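Local coordinates for putative HMP/thiamine permease protein YkoE (Bacillus subtilis, PDB 5EDL) that binds thiamine and, as the substrate-binding component of an energy-coupling factor transporter, probably carries it or related hydroxymethylpyrimidine compounds across the cell membrane, at residues Ile46-Ser51 and Gly120-Ser125; Val66-Ala71 and Ile91-Gly96; Gly83-Val88 and Phe126-Phe131. All coordinates share one frame; numbering follows the deposited sequence.

Overall arrangement
Contacts 1 and 2 lie near the centre of the folded chain with centres about 8 Å apart, and contact 3 is about 12 Å from each, centre to centre, farther from the middle of the molecule. Along the chain the segments run 46-51, 66-71, 83-88, 91-96, 120-125 and 126-131, so contact 2 falls between the two halves of contact 1, whereas contact 3 alternates with both. Helix 85-103 serves contacts 2 and 3, and helix 111-132 serves contacts 1 and 3. Each contact also touches the bound thiamine, so the same helix packing that builds the membrane bundle shapes the substrate pocket.

Contact 1: residues Ile46-Ser51 and Gly120-Ser125. With VIB (3-(4-amino-2-methyl-pyrimidin-5-ylmethyl)-5-(2-hydroxy-ethyl)-4-methyl-thiazol-3-ium), chain B; MPG ([(Z)-octadec-9-enyl] (2R)-2,3-bis(oxidanyl)propanoate), chain D.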
loop_
_atom_site.group_PDB
_atom_site.type_symbol
_atom_site.label_atom_id
_atom_site.label_comp_id
_atom_site.label_asym_id
_atom_site.label_seq_id
_atom_site.Cartn_x
_atom_site.Cartn_y
_atom_site.Cartn_z
ATOM N N ILE A 46 4.359 3.219 -4.533
ATOM C CA ILE A 46 3.021 3.751 -4.770
ATOM C C ILE A 46 2.036 2.613 -5.020
ATOM O O ILE A 46 0.869 2.713 -4.633
ATOM C CB ILE A 46 2.963 4.729 -5.970
ATOM C CG1 ILE A 46 1.748 5.650 -5.854
ATOM C CG2 ILE A 46 2.891 3.974 -7.281
ATOM C CD1 ILE A 46 1.801 6.602 -4.648
ATOM N N TRP A 47 2.494 1.533 -5.655
ATOM C CA TRP A 47 1.592 0.413 -5.955
ATOM C C TRP A 47 1.214 -0.407 -4.722
ATOM O O TRP A 47 0.410 -1.343 -4.835
ATOM C CB TRP A 47 2.198 -0.514 -7.031
ATOM C CG TRP A 47 2.233 0.138 -8.391
ATOM C CD1 TRP A 47 1.169 0.607 -9.114
ATOM C CD2 TRP A 47 3.395 0.374 -9.192
ATOM N NE1 TRP A 47 1.603 1.134 -10.313
ATOM C CE2 TRP A 47 2.969 1.007 -10.379
ATOM C CE3 TRP A 47 4.763 0.112 -9.016
ATOM C CZ2 TRP A 47 3.860 1.379 -11.387
ATOM C CZ3 TRP A 47 5.644 0.492 -10.012
ATOM C CH2 TRP A 47 5.190 1.123 -11.181
ATOM N N PHE A 48 1.794 -0.074 -3.568
ATOM C CA PHE A 48 1.427 -0.740 -2.303
ATOM C C PHE A 48 0.581 0.134 -1.363
ATOM O O PHE A 48 0.137 -0.335 -0.308
ATOM C CB PHE A 48 2.655 -1.165 -1.487
ATOM C CG PHE A 48 3.776 -1.762 -2.283
ATOM C CD1 PHE A 48 3.539 -2.535 -3.407
ATOM C CD2 PHE A 48 5.086 -1.553 -1.878
ATOM C CE1 PHE A 48 4.599 -3.085 -4.122
ATOM C CE2 PHE A 48 6.151 -2.093 -2.579
ATOM C CZ PHE A 48 5.909 -2.865 -3.711
ATOM N N ILE A 49 0.396 1.399 -1.710
ATOM C CA ILE A 49 -0.129 2.360 -0.739
ATOM C C ILE A 49 -1.527 1.982 -0.223
ATOM O O ILE A 49 -1.835 2.214 0.934
ATOM C CB ILE A 49 -0.164 3.802 -1.325
ATOM C CG1 ILE A 49 -0.399 4.814 -0.194
ATOM C CG2 ILE A 49 -1.222 3.924 -2.415
ATOM C CD1 ILE A 49 -0.130 6.248 -0.591
ATOM N N VAL A 50 -2.342 1.355 -1.072
ATOM C CA VAL A 50 -3.686 0.941 -0.685
ATOM C C VAL A 50 -3.649 0.014 0.535
ATOM O O VAL A 50 -4.472 0.140 1.430
ATOM C CB VAL A 50 -4.417 0.244 -1.862
ATOM C CG1 VAL A 50 -5.616 -0.544 -1.380
ATOM C CG2 VAL A 50 -4.832 1.269 -2.891
ATOM N N SER A 51 -2.673 -0.886 0.581
ATOM C CA SER A 51 -2.576 -1.826 1.689
ATOM C C SER A 51 -2.368 -1.097 3.005
ATOM O O SER A 51 -2.980 -1.431 4.003
ATOM C CB SER A 51 -1.439 -2.823 1.468
ATOM O OG SER A 51 -1.802 -3.784 0.499
ATOM N N GLY A 120 7.418 -5.200 3.142
ATOM C CA GLY A 120 6.929 -6.553 2.939
ATOM C C GLY A 120 6.422 -6.717 1.514
ATOM O O GLY A 120 6.691 -7.722 0.854
ATOM N N SER A 121 5.697 -5.716 1.028
ATOM C CA SER A 121 5.220 -5.748 -0.347
ATOM C C SER A 121 6.403 -5.662 -1.318
ATOM O O SER A 121 6.401 -6.317 -2.346
ATOM C CB SER A 121 4.231 -4.610 -0.624
ATOM O OG SER A 121 3.030 -4.781 0.114
ATOM N N SER A 122 7.391 -4.841 -0.975
ATOM C CA SER A 122 8.599 -4.711 -1.778
ATOM C C SER A 122 9.265 -6.081 -1.968
ATOM O O SER A 122 9.588 -6.473 -3.084
ATOM C CB SER A 122 9.581 -3.737 -1.128
ATOM O OG SER A 122 9.055 -2.426 -1.091
ATOM N N VAL A 123 9.457 -6.800 -0.870
ATOM C CA VAL A 123 10.090 -8.105 -0.919
ATOM C C VAL A 123 9.259 -9.125 -1.708
ATOM O O VAL A 123 9.796 -9.855 -2.560
ATOM C CB VAL A 123 10.354 -8.644 0.501
ATOM C CG1 VAL A 123 10.805 -10.095 0.448
ATOM C CG2 VAL A 123 11.395 -7.783 1.216
ATOM N N ALA A 124 7.959 -9.183 -1.426
ATOM C CA ALA A 124 7.076 -10.141 -2.093
ATOM C C ALA A 124 7.018 -9.904 -3.613
ATOM O O ALA A 124 7.041 -10.852 -4.398
ATOM C CB ALA A 124 5.677 -10.075 -1.500
ATOM N N SER A 125 6.925 -8.637 -4.014
ATOM C CA SER A 125 6.864 -8.318 -5.426
ATOM C C SER A 125 8.211 -8.616 -6.069
ATOM O O SER A 125 8.259 -8.978 -7.227
ATOM C CB SER A 125 6.456 -6.855 -5.666
ATOM O OG SER A 125 7.373 -5.954 -5.076
HETATM C CM2 VIB B . -1.287 -3.289 -8.383
HETATM N N4A VIB B . 3.564 -3.612 -8.942
HETATM C CM4 VIB B . 6.339 -1.979 -12.546
HETATM O O1 VIB B . 8.219 -5.163 -11.422
HETATM C C7 VIB B . 7.893 -5.888 -12.591
HETATM C C6 VIB B . 7.279 -4.929 -13.582
HETATM C C2 VIB B . 3.528 -4.667 -12.341
HETATM S S1 VIB B . 4.692 -5.540 -12.920
HETATM C C5 VIB B . 5.896 -4.575 -13.065
HETATM C C4 VIB B . 5.508 -3.267 -12.598
HETATM N N3 VIB B . 4.006 -3.327 -12.147
HETATM C C7A VIB B . 3.311 -2.140 -11.658
HETATM C C4A VIB B . 2.276 -3.190 -9.447
HETATM N N3A VIB B . 1.163 -3.413 -8.744
HETATM C C2A VIB B . -0.039 -3.007 -9.236
HETATM N N1A VIB B . -0.105 -2.355 -10.441
HETATM C C6A VIB B . 1.017 -2.117 -11.168
HETATM C C5A VIB B . 2.216 -2.539 -10.652
HETATM C C2 MPG D . 4.667 -16.543 -7.277
HETATM C C3 MPG D . 5.474 -15.622 -6.383
HETATM C C4 MPG D . 5.266 -16.020 -4.938
HETATM C C5 MPG D . 5.840 -14.993 -3.981
HETATM C C6 MPG D . 5.391 -15.355 -2.580
HETATM C C7 MPG D . 6.153 -14.560 -1.535
HETATM C C8 MPG D . 5.292 -13.445 -0.971
HETATM C C9 MPG D . 4.696 -13.834 0.367
HETATM C C10 MPG D . 5.170 -13.293 1.510
HETATM C C11 MPG D . 6.305 -12.287 1.480
HETATM C C12 MPG D . 7.234 -12.509 2.657
HETATM C C13 MPG D . 7.782 -11.183 3.134
HETATM O O1 MPG D . 3.601 -16.269 -9.409
HETATM C C1 MPG D . 4.827 -16.131 -8.722
HETATM C CXD MPG D . 2.702 -16.527 -11.778
HETATM O O2 MPG D . 1.446 -17.053 -11.421
HETATM C C21 MPG D . 3.141 -17.145 -13.090
HETATM O O3 MPG D . 2.399 -16.590 -14.155
HETATM O O4 MPG D . 4.663 -17.560 -10.943
HETATM C CX3 MPG D . 3.722 -16.831 -10.696
HETATM O O HOH W 1 0.447 -3.925 -1.359
#
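Ser-121 OG has two partners: a water donates to it at 3.1 Å, and the carbonyl oxygen of Gln-93 on helix 85-103 is hydrogen-bonded to it as well. The same water donates to OG of Ser-51 at 2.9 Å and so bridges 46-51 and 120-125, while that hydroxyl also bonds to Ala-64 O. Phe-48 makes the direct contact. CB of Ser-121 sits over its face, 3.4 Å from the ring centroid and only 14° off the normal, a CH-pi contact. Serine is small enough to bring its methylene down on the ring and turn its hydroxyl to the water and Gln-93 O. With CG anti to the carbonyl carbon (chi1 -42°), the phenyl ring reaches the helix, where two further serines meet it. Ser-122 OG meets CE2 of Phe-48 at 3.3 Å, at the ring edge and near its plane, and is hydrogen-bonded to the carbonyl oxygen of Arg-150. Ser-125 OG approaches CZ of Phe-48 obliquely at 3.7 Å and is bonded to NH1 of Arg-150. Next to Phe-48, Trp-47 turns to the substrate: thiamine C7A lies 3.3 Å above the plane of the indole, over its centre, with CG2 of Ile-46 on the opposite face. On another side of helix 111-132, the short Ala-124 lets the lipid chain come close, its CB 3.4 Å from C8 of the lipid. Segment 46-51 leads into helix 49-58 and packs on helix 4-35 through Ile-46 and Val-50, while Phe-48 fits between helices 85-103, 111-132 and 140-170.

Contact 2: residues Val66-Ala71 and Ile91-Gly96; sequences VSEIIA and IVQGLG. With VIB (3-(4-amino-2-methyl-pyrimidin-5-ylmethyl)-5-(2-hydroxy-ethyl)-4-methyl-thiazol-3-ium), chain B.
Gln-93 spends its amide on two partners, the bound thiamine and Glu-68. Its OE1 accepts from the substrate amine N4A at 2.8 Å, and its NE2 donates to ring nitrogen N3A of thiamine at 3.2 Å, both bonds nearly straight; this paired donor and acceptor match the aminopyrimidine edge. NE2 also donates to Glu-68 OE2 at 3.0 Å, a more bent bond (133°) that stays close to the amide plane. A leucine in place of Gln-93 would lack the amide, and would probably leave N4A and N3A of the substrate and OE2 of Glu-68 without these partners. The two residues face each other across consecutive helices, 63-77 and 85-103, which form an antiparallel transmembrane pair, the axes of their short segments 8.0 Å apart at 163°. Glycine suits such an approach: CG of Glu-68 rests 3.8 Å from N of Gly-94, and a side chain there would crowd CB of Glu-68. Beyond CG the glutamate chain bends at chi2 (74°), carrying the carboxylate to the amide. On the more exposed flank, CG1 of Ile-69 meets CG1 of Ile-91 at 3.8 Å. One layer out, Tyr-21 OH bonds to OE1 of Glu-68, and Phe-48 and Ser-125 pack against Gln-93.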
loop_
_atom_site.group_PDB
_atom_site.type_symbol
_atom_site.label_atom_id
_atom_site.label_comp_id
_atom_site.label_asym_id
_atom_site.label_seq_id
_atom_site.Cartn_x
_atom_site.Cartn_y
_atom_site.Cartn_z
ATOM N N VAL A 66 -6.893 -7.642 1.163
ATOM C CA VAL A 66 -8.083 -7.515 0.338
ATOM C C VAL A 66 -8.147 -6.184 -0.399
ATOM O O VAL A 66 -8.491 -6.146 -1.572
ATOM C CB VAL A 66 -9.374 -7.689 1.158
ATOM C CG1 VAL A 66 -10.588 -7.529 0.245
ATOM C CG2 VAL A 66 -9.395 -9.064 1.820
ATOM N N SER A 67 -7.802 -5.097 0.271
ATOM C CA SER A 67 -7.805 -3.796 -0.392
ATOM C C SER A 67 -6.896 -3.793 -1.644
ATOM O O SER A 67 -7.269 -3.250 -2.674
ATOM C CB SER A 67 -7.373 -2.705 0.584
ATOM O OG SER A 67 -6.029 -2.896 0.994
ATOM N N GLU A 68 -5.711 -4.396 -1.546
ATOM C CA GLU A 68 -4.767 -4.433 -2.662
ATOM C C GLU A 68 -5.297 -5.315 -3.807
ATOM O O GLU A 68 -5.109 -4.996 -4.981
ATOM C CB GLU A 68 -3.394 -4.932 -2.176
ATOM C CG GLU A 68 -2.260 -4.985 -3.232
ATOM C CD GLU A 68 -1.697 -3.613 -3.626
ATOM O OE1 GLU A 68 -2.204 -2.571 -3.154
ATOM O OE2 GLU A 68 -0.750 -3.579 -4.434
ATOM N N ILE A 69 -5.933 -6.431 -3.460
ATOM C CA ILE A 69 -6.553 -7.289 -4.465
ATOM C C ILE A 69 -7.612 -6.514 -5.253
ATOM O O ILE A 69 -7.615 -6.535 -6.494
ATOM C CB ILE A 69 -7.176 -8.547 -3.834
ATOM C CG1 ILE A 69 -6.070 -9.480 -3.330
ATOM C CG2 ILE A 69 -8.108 -9.280 -4.844
ATOM C CD1 ILE A 69 -6.577 -10.604 -2.469
ATOM N N ILE A 70 -8.495 -5.819 -4.545
ATOM C CA ILE A 70 -9.538 -5.041 -5.209
ATOM C C ILE A 70 -8.941 -3.937 -6.099
ATOM O O ILE A 70 -9.379 -3.743 -7.238
ATOM C CB ILE A 70 -10.504 -4.412 -4.192
ATOM C CG1 ILE A 70 -11.275 -5.509 -3.440
ATOM C CG2 ILE A 70 -11.462 -3.468 -4.891
ATOM C CD1 ILE A 70 -11.993 -5.003 -2.177
ATOM N N ALA A 71 -7.950 -3.217 -5.574
ATOM C CA ALA A 71 -7.281 -2.185 -6.351
ATOM C C ALA A 71 -6.653 -2.774 -7.635
ATOM O O ALA A 71 -6.757 -2.183 -8.699
ATOM C CB ALA A 71 -6.204 -1.473 -5.500
ATOM N N ILE A 91 -2.100 -9.624 -5.533
ATOM C CA ILE A 91 -2.267 -10.622 -4.482
ATOM C C ILE A 91 -0.945 -10.786 -3.720
ATOM O O ILE A 91 -0.923 -10.730 -2.493
ATOM C CB ILE A 91 -2.726 -11.985 -5.051
ATOM C CG1 ILE A 91 -4.160 -11.885 -5.613
ATOM C CG2 ILE A 91 -2.613 -13.088 -3.988
ATOM C CD1 ILE A 91 -4.557 -13.069 -6.496
ATOM N N VAL A 92 0.158 -10.944 -4.450
ATOM C CA VAL A 92 1.469 -11.125 -3.818
ATOM C C VAL A 92 1.839 -9.925 -2.928
ATOM O O VAL A 92 2.259 -10.090 -1.793
ATOM C CB VAL A 92 2.576 -11.360 -4.890
ATOM C CG1 VAL A 92 3.967 -11.258 -4.278
ATOM C CG2 VAL A 92 2.385 -12.717 -5.562
ATOM N N GLN A 93 1.664 -8.718 -3.449
ATOM C CA GLN A 93 1.948 -7.512 -2.684
ATOM C C GLN A 93 1.054 -7.408 -1.443
ATOM O O GLN A 93 1.543 -7.051 -0.385
ATOM C CB GLN A 93 1.813 -6.271 -3.578
ATOM C CG GLN A 93 2.963 -6.220 -4.600
ATOM C CD GLN A 93 2.719 -5.338 -5.822
ATOM O OE1 GLN A 93 3.584 -5.246 -6.701
ATOM N NE2 GLN A 93 1.557 -4.715 -5.896
ATOM N N GLY A 94 -0.223 -7.754 -1.576
ATOM C CA GLY A 94 -1.150 -7.726 -0.453
ATOM C C GLY A 94 -0.761 -8.700 0.660
ATOM O O GLY A 94 -0.893 -8.384 1.845
ATOM N N LEU A 95 -0.277 -9.880 0.274
ATOM C CA LEU A 95 0.186 -10.897 1.221
ATOM C C LEU A 95 1.440 -10.443 1.944
ATOM O O LEU A 95 1.602 -10.690 3.145
ATOM C CB LEU A 95 0.471 -12.225 0.503
ATOM C CG LEU A 95 -0.746 -12.964 -0.074
ATOM C CD1 LEU A 95 -0.290 -14.099 -0.995
ATOM C CD2 LEU A 95 -1.660 -13.504 1.031
ATOM N N GLY A 96 2.340 -9.805 1.194
ATOM C CA GLY A 96 3.555 -9.244 1.768
ATOM C C GLY A 96 3.291 -8.186 2.836
ATOM O O GLY A 96 3.940 -8.174 3.895
HETATM C CM2 VIB B . -1.287 -3.289 -8.383
HETATM N N4A VIB B . 3.564 -3.612 -8.942
HETATM C CM4 VIB B . 6.339 -1.979 -12.546
HETATM O O1 VIB B . 8.219 -5.163 -11.422
HETATM C C7 VIB B . 7.893 -5.888 -12.591
HETATM C C6 VIB B . 7.279 -4.929 -13.582
HETATM C C2 VIB B . 3.528 -4.667 -12.341
HETATM S S1 VIB B . 4.692 -5.540 -12.920
HETATM C C5 VIB B . 5.896 -4.575 -13.065
HETATM C C4 VIB B . 5.508 -3.267 -12.598
HETATM N N3 VIB B . 4.006 -3.327 -12.147
HETATM C C7A VIB B . 3.311 -2.140 -11.658
HETATM C C4A VIB B . 2.276 -3.190 -9.447
HETATM N N3A VIB B . 1.163 -3.413 -8.744
HETATM C C2A VIB B . -0.039 -3.007 -9.236
HETATM N N1A VIB B . -0.105 -2.355 -10.441
HETATM C C6A VIB B . 1.017 -2.117 -11.168
HETATM C C5A VIB B . 2.216 -2.539 -10.652
#

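Contact 3: residues Gly83-Val88 and Phe126-Phe131. With VIB (3-(4-amino-2-methyl-pyrimidin-5-ylmethyl)-5-(2-hydroxy-ethyl)-4-methyl-thiazol-3-ium), chain B; MPG ([(Z)-octadec-9-enyl] (2R)-2,3-bis(oxidanyl)propanoate), chain D.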
loop_
_atom_site.group_PDB
_atom_site.type_symbol
_atom_site.label_atom_id
_atom_site.label_comp_id
_atom_site.label_asym_id
_atom_site.label_seq_id
_atom_site.Cartn_x
_atom_site.Cartn_y
_atom_site.Cartn_z
ATOM N N GLY A 83 -2.606 -7.058 -18.529
ATOM C CA GLY A 83 -3.762 -7.880 -18.227
ATOM C C GLY A 83 -3.804 -8.414 -16.802
ATOM O O GLY A 83 -3.351 -7.749 -15.863
ATOM N N PRO A 84 -4.329 -9.640 -16.636
ATOM C CA PRO A 84 -4.578 -10.244 -15.321
ATOM C C PRO A 84 -3.337 -10.547 -14.480
ATOM O O PRO A 84 -3.507 -10.769 -13.268
ATOM C CB PRO A 84 -5.310 -11.546 -15.660
ATOM C CG PRO A 84 -4.900 -11.865 -17.070
ATOM C CD PRO A 84 -4.701 -10.539 -17.746
ATOM N N MET A 85 -2.137 -10.550 -15.054
ATOM C CA MET A 85 -0.959 -10.807 -14.220
ATOM C C MET A 85 -0.780 -9.683 -13.173
ATOM O O MET A 85 -0.149 -9.893 -12.137
ATOM C CB MET A 85 0.317 -11.000 -15.068
ATOM C CG MET A 85 0.661 -9.914 -16.082
ATOM S SD MET A 85 2.038 -10.368 -17.206
ATOM C CE MET A 85 1.338 -11.745 -18.108
ATOM N N VAL A 86 -1.371 -8.512 -13.407
ATOM C CA VAL A 86 -1.291 -7.455 -12.407
ATOM C C VAL A 86 -2.114 -7.854 -11.164
ATOM O O VAL A 86 -1.808 -7.439 -10.056
ATOM C CB VAL A 86 -1.774 -6.085 -12.945
ATOM C CG1 VAL A 86 -3.306 -6.042 -13.066
ATOM C CG2 VAL A 86 -1.281 -4.957 -12.018
ATOM N N ILE A 87 -3.146 -8.672 -11.353
ATOM C CA ILE A 87 -3.933 -9.155 -10.223
ATOM C C ILE A 87 -3.096 -10.130 -9.382
ATOM O O ILE A 87 -3.200 -10.144 -8.160
ATOM C CB ILE A 87 -5.247 -9.827 -10.670
ATOM C CG1 ILE A 87 -6.158 -8.786 -11.342
ATOM C CG2 ILE A 87 -5.946 -10.478 -9.473
ATOM C CD1 ILE A 87 -7.368 -9.358 -12.052
ATOM N N VAL A 88 -2.245 -10.914 -10.042
ATOM C CA VAL A 88 -1.336 -11.804 -9.333
ATOM C C VAL A 88 -0.323 -11.010 -8.504
ATOM O O VAL A 88 -0.120 -11.291 -7.320
ATOM C CB VAL A 88 -0.562 -12.736 -10.285
ATOM C CG1 VAL A 88 0.275 -13.725 -9.472
ATOM C CG2 VAL A 88 -1.513 -13.472 -11.246
ATOM N N PHE A 126 9.302 -8.475 -5.322
ATOM C CA PHE A 126 10.617 -8.763 -5.905
ATOM C C PHE A 126 10.741 -10.270 -6.184
ATOM O O PHE A 126 11.242 -10.686 -7.227
ATOM C CB PHE A 126 11.745 -8.270 -4.991
ATOM C CG PHE A 126 12.973 -7.834 -5.735
ATOM C CD1 PHE A 126 13.088 -6.535 -6.214
ATOM C CD2 PHE A 126 14.004 -8.725 -5.980
ATOM C CE1 PHE A 126 14.211 -6.130 -6.901
ATOM C CE2 PHE A 126 15.139 -8.322 -6.679
ATOM C CZ PHE A 126 15.243 -7.023 -7.136
ATOM N N ILE A 127 10.242 -11.083 -5.259
ATOM C CA ILE A 127 10.188 -12.522 -5.479
ATOM C C ILE A 127 9.387 -12.839 -6.738
ATOM O O ILE A 127 9.850 -13.604 -7.596
ATOM C CB ILE A 127 9.556 -13.249 -4.283
ATOM C CG1 ILE A 127 10.468 -13.125 -3.057
ATOM C CG2 ILE A 127 9.269 -14.702 -4.654
ATOM C CD1 ILE A 127 9.869 -13.702 -1.782
ATOM N N TYR A 128 8.201 -12.236 -6.844
ATOM C CA TYR A 128 7.349 -12.398 -8.016
ATOM C C TYR A 128 8.118 -12.084 -9.311
ATOM O O TYR A 128 8.065 -12.847 -10.278
ATOM C CB TYR A 128 6.110 -11.498 -7.911
ATOM C CG TYR A 128 5.273 -11.431 -9.174
ATOM C CD1 TYR A 128 5.549 -10.494 -10.167
ATOM C CD2 TYR A 128 4.215 -12.299 -9.376
ATOM C CE1 TYR A 128 4.786 -10.428 -11.334
ATOM C CE2 TYR A 128 3.440 -12.238 -10.536
ATOM C CZ TYR A 128 3.734 -11.298 -11.511
ATOM O OH TYR A 128 2.977 -11.235 -12.664
ATOM N N ASP A 129 8.838 -10.966 -9.312
ATOM C CA ASP A 129 9.557 -10.536 -10.509
ATOM C C ASP A 129 10.681 -11.486 -10.927
ATOM O O ASP A 129 10.963 -11.638 -12.118
ATOM C CB ASP A 129 10.121 -9.131 -10.300
ATOM C CG ASP A 129 9.038 -8.061 -10.328
ATOM O OD1 ASP A 129 7.957 -8.299 -10.926
ATOM O OD2 ASP A 129 9.282 -6.983 -9.762
ATOM N N LEU A 130 11.331 -12.110 -9.949
ATOM C CA LEU A 130 12.358 -13.108 -10.245
ATOM C C LEU A 130 11.756 -14.337 -10.941
ATOM O O LEU A 130 12.424 -15.004 -11.709
ATOM C CB LEU A 130 13.092 -13.519 -8.964
ATOM C CG LEU A 130 14.060 -12.469 -8.410
ATOM C CD1 LEU A 130 14.425 -12.767 -6.957
ATOM C CD2 LEU A 130 15.325 -12.388 -9.301
ATOM N N PHE A 131 10.487 -14.627 -10.665
ATOM C CA PHE A 131 9.802 -15.721 -11.344
ATOM C C PHE A 131 9.276 -15.326 -12.720
ATOM O O PHE A 131 9.375 -16.096 -13.675
ATOM C CB PHE A 131 8.632 -16.236 -10.499
ATOM C CG PHE A 131 9.051 -17.150 -9.392
ATOM C CD1 PHE A 131 9.346 -18.482 -9.653
ATOM C CD2 PHE A 131 9.163 -16.682 -8.095
ATOM C CE1 PHE A 131 9.742 -19.329 -8.632
ATOM C CE2 PHE A 131 9.556 -17.526 -7.068
ATOM C CZ PHE A 131 9.850 -18.844 -7.334
HETATM C CM2 VIB B . -1.287 -3.289 -8.383
HETATM N N4A VIB B . 3.564 -3.612 -8.942
HETATM C CM4 VIB B . 6.339 -1.979 -12.546
HETATM O O1 VIB B . 8.219 -5.163 -11.422
HETATM C C7 VIB B . 7.893 -5.888 -12.591
HETATM C C6 VIB B . 7.279 -4.929 -13.582
HETATM C C2 VIB B . 3.528 -4.667 -12.341
HETATM S S1 VIB B . 4.692 -5.540 -12.920
HETATM C C5 VIB B . 5.896 -4.575 -13.065
HETATM C C4 VIB B . 5.508 -3.267 -12.598
HETATM N N3 VIB B . 4.006 -3.327 -12.147
HETATM C C7A VIB B . 3.311 -2.140 -11.658
HETATM C C4A VIB B . 2.276 -3.190 -9.447
HETATM N N3A VIB B . 1.163 -3.413 -8.744
HETATM C C2A VIB B . -0.039 -3.007 -9.236
HETATM N N1A VIB B . -0.105 -2.355 -10.441
HETATM C C6A VIB B . 1.017 -2.117 -11.168
HETATM C C5A VIB B . 2.216 -2.539 -10.652
HETATM C C2 MPG D . 4.667 -16.543 -7.277
HETATM C C3 MPG D . 5.474 -15.622 -6.383
HETATM C C4 MPG D . 5.266 -16.020 -4.938
HETATM C C5 MPG D . 5.840 -14.993 -3.981
HETATM C C6 MPG D . 5.391 -15.355 -2.580
HETATM C C7 MPG D . 6.153 -14.560 -1.535
HETATM C C8 MPG D . 5.292 -13.445 -0.971
HETATM C C9 MPG D . 4.696 -13.834 0.367
HETATM C C10 MPG D . 5.170 -13.293 1.510
HETATM C C11 MPG D . 6.305 -12.287 1.480
HETATM C C12 MPG D . 7.234 -12.509 2.657
HETATM C C13 MPG D . 7.782 -11.183 3.134
HETATM O O1 MPG D . 3.601 -16.269 -9.409
HETATM C C1 MPG D . 4.827 -16.131 -8.722
HETATM C CXD MPG D . 2.702 -16.527 -11.778
HETATM O O2 MPG D . 1.446 -17.053 -11.421
HETATM C C21 MPG D . 3.141 -17.145 -13.090
HETATM O O3 MPG D . 2.399 -16.590 -14.155
HETATM O O4 MPG D . 4.663 -17.560 -10.943
HETATM C CX3 MPG D . 3.722 -16.831 -10.696
#
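The thiamine pocket and the site of a bound lipid adjoin where Tyr-128 reaches across to Met-85 and Val-88. Their backbones stay well apart, the nearest CA atoms, those of Val-88 and Tyr-128, being 8.8 Å from each other, and a long aromatic side chain suits the span. Tyr-128 sets CG anti to its own backbone N (chi1 171°) and thereby extends the ring from helix 111-132 toward the start of helix 85-103. There CE2 of Tyr-128 lies 3.7 Å from CG1 of Val-88, the two side chains crossing at about a right angle, and the branched valine offers a compact methyl to the ring. At the far end, the tyrosine OH comes within 3.6 Å of CB of Met-85. The lipid runs along the same tyrosine, its C1 lying 3.9 Å from CD2 of Tyr-128. Farther along the lipid chain, lipid atom C5 packs at 3.5 Å on CG2 of Ile-127. Val-86 and Asp-129, next to Met-85 and Tyr-128, turn to the thiamine instead. Val-86 brings CG2 to 3.3 Å from N1A of the thiamine pyrimidine, while Asp-129 OD2 accepts a hydrogen bond from the thiamine hydroxyl O1 at 2.7 Å. Two other pocket residues hold that carboxylate, Arg-150 by a salt bridge to OD2 and Ser-133 by a hydrogen bond to OD1; OD1 also lies at the edge of the Tyr-128 ring, in its plane. Around this junction, Glu-75 and Cys-76 of helix 63-77 pack on Val-86, Ile-89 of helix 85-103 touches both Tyr-128 and Asp-129, and helix 140-170 receives Phe-126.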